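Local coordinates for colicin-M immunity protein (Escherichia coli, PDB 4AEQ), which protects Escherichia coli cells carrying the colicin M plasmid against colicin M, the fragment here being its YebF/Cmi-family domain in a domain-swapped dimer, at residues A[48-53]-A[70-75]. Residues are numbered along the deposited sequence; the frame is centred on the assembly and turned at random.
Sequences KITWEK and PFKAEG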
# COMPACT_ATOMS: atom_id res chain seq x y z
N LYS A 48 15.48 -11.55 4.32
CA LYS A 48 16.66 -10.81 3.90
C LYS A 48 16.37 -10.24 2.52
O LYS A 48 15.78 -10.92 1.68
CB LYS A 48 17.87 -11.74 3.82
CG LYS A 48 18.25 -12.41 5.15
CD LYS A 48 18.72 -11.40 6.17
CE LYS A 48 19.14 -12.08 7.46
NZ LYS A 48 20.22 -13.09 7.24
N ILE A 49 16.79 -9.00 2.28
CA ILE A 49 16.51 -8.35 1.01
C ILE A 49 17.77 -8.27 0.14
O ILE A 49 18.81 -7.78 0.59
CB ILE A 49 15.94 -6.93 1.19
CG1 ILE A 49 14.71 -6.93 2.11
CG2 ILE A 49 15.58 -6.33 -0.16
CD1 ILE A 49 13.57 -7.77 1.59
N THR A 50 17.66 -8.76 -1.09
CA THR A 50 18.74 -8.60 -2.05
C THR A 50 18.28 -7.71 -3.19
O THR A 50 17.12 -7.76 -3.60
CB THR A 50 19.26 -9.95 -2.58
OG1 THR A 50 18.15 -10.76 -2.98
CG2 THR A 50 20.05 -10.68 -1.51
N TRP A 51 19.18 -6.88 -3.68
CA TRP A 51 18.82 -5.87 -4.67
C TRP A 51 19.21 -6.25 -6.08
O TRP A 51 20.20 -6.95 -6.31
CB TRP A 51 19.42 -4.52 -4.29
CG TRP A 51 19.00 -4.06 -2.93
CD1 TRP A 51 19.77 -4.05 -1.80
CD2 TRP A 51 17.71 -3.58 -2.55
NE1 TRP A 51 19.03 -3.57 -0.74
CE2 TRP A 51 17.77 -3.28 -1.17
CE3 TRP A 51 16.51 -3.37 -3.24
CZ2 TRP A 51 16.67 -2.78 -0.48
CZ3 TRP A 51 15.43 -2.87 -2.54
CH2 TRP A 51 15.52 -2.58 -1.17
N GLU A 52 18.40 -5.81 -7.03
CA GLU A 52 18.69 -5.97 -8.45
C GLU A 52 18.85 -4.57 -9.04
O GLU A 52 18.37 -3.60 -8.47
CB GLU A 52 17.57 -6.74 -9.13
CG GLU A 52 17.31 -8.08 -8.46
CD GLU A 52 16.18 -8.87 -9.11
OE1 GLU A 52 15.51 -8.33 -10.01
OE2 GLU A 52 15.98 -10.03 -8.70
N LYS A 53 19.57 -4.46 -10.15
CA LYS A 53 19.87 -3.15 -10.71
C LYS A 53 18.60 -2.35 -11.02
O LYS A 53 17.64 -2.88 -11.57
CB LYS A 53 20.74 -3.26 -11.96
CG LYS A 53 21.00 -1.91 -12.63
CD LYS A 53 21.85 -2.06 -13.88
CE LYS A 53 21.37 -3.22 -14.73
NZ LYS A 53 21.67 -2.98 -16.17
N PRO A 70 13.52 -3.28 -8.25
CA PRO A 70 13.40 -4.73 -8.16
C PRO A 70 14.17 -5.26 -6.96
O PRO A 70 15.24 -4.75 -6.65
CB PRO A 70 14.04 -5.22 -9.46
CG PRO A 70 15.06 -4.18 -9.77
CD PRO A 70 14.47 -2.87 -9.30
N PHE A 71 13.64 -6.29 -6.31
CA PHE A 71 14.39 -6.92 -5.23
C PHE A 71 13.90 -8.34 -5.00
O PHE A 71 12.82 -8.71 -5.45
CB PHE A 71 14.33 -6.09 -3.94
CG PHE A 71 12.94 -5.94 -3.37
CD1 PHE A 71 12.10 -4.93 -3.81
CD2 PHE A 71 12.48 -6.80 -2.38
CE1 PHE A 71 10.83 -4.78 -3.28
CE2 PHE A 71 11.21 -6.66 -1.86
CZ PHE A 71 10.38 -5.65 -2.30
N LYS A 72 14.70 -9.13 -4.30
CA LYS A 72 14.32 -10.47 -3.90
C LYS A 72 14.27 -10.54 -2.38
O LYS A 72 15.13 -9.98 -1.71
CB LYS A 72 15.33 -11.49 -4.43
CG LYS A 72 15.28 -11.69 -5.93
CD LYS A 72 16.49 -12.46 -6.44
CE LYS A 72 17.74 -11.60 -6.37
NZ LYS A 72 18.93 -12.31 -6.94
N ALA A 73 13.25 -11.19 -1.85
CA ALA A 73 13.14 -11.39 -0.41
C ALA A 73 13.34 -12.87 -0.11
O ALA A 73 12.75 -13.72 -0.78
CB ALA A 73 11.79 -10.92 0.10
N GLU A 74 14.17 -13.18 0.88
CA GLU A 74 14.55 -14.56 1.18
C GLU A 74 14.26 -14.92 2.63
O GLU A 74 14.75 -14.26 3.55
CB GLU A 74 16.04 -14.77 0.90
CG GLU A 74 16.48 -14.30 -0.48
CD GLU A 74 17.54 -13.22 -0.43
OE1 GLU A 74 18.72 -13.55 -0.17
OE2 GLU A 74 17.19 -12.04 -0.65
N GLY A 75 13.40 -15.92 2.82
CA GLY A 75 13.15 -16.50 4.12
C GLY A 75 13.76 -17.89 4.23
O GLY A 75 14.35 -18.39 3.27
O HOH W 1 16.91 -2.60 -6.55
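Residues 48-53 and 70-75 exemplify how an antiparallel strand pair keeps apolar side chains on one face and polar ones on the other. Lys48 with Glu74 and Thr50 with Lys72 are the hydrogen-bonded pairs; Thr50 N to Lys72 O is nearly straight, 172° at the hydrogen. Ile49, Trp51, Phe71 and Ala73 form the apolar face, Phe71 and Ala73 buried. Backbone pairing brings Phe71 CB 3.6 Å from Trp51 CE3, and the crowded Phe71 rotamer (chi1 63°) sets its ring alongside the indole, planes at 59°. Ile49 CG2 touches Phe71 CD2 (3.8 Å) and lies over the rim of one Trp51 face, while CD1 meets Ala73 CB. The opposite, polar side is more solvent-exposed, yet its contacts are short: Thr50 OG1 donates to Glu74 OE2 (2.8 Å) from above the carboxylate plane, and the Glu52 carboxylate, as modelled, lies across the Lys72 chain. Beyond Trp51 the pairing slackens into a weak Glu52 N to Pro70 O bond, and a water bridges both carbonyls. Strand 48-51 edges the chain's sheet; strand 66-74 pairs antiparallel on its other side with 79-87, where Tyr82 meets Phe71, while Val24 and Tyr28 from helix 17-42 of the second subunit pack against the apolar face.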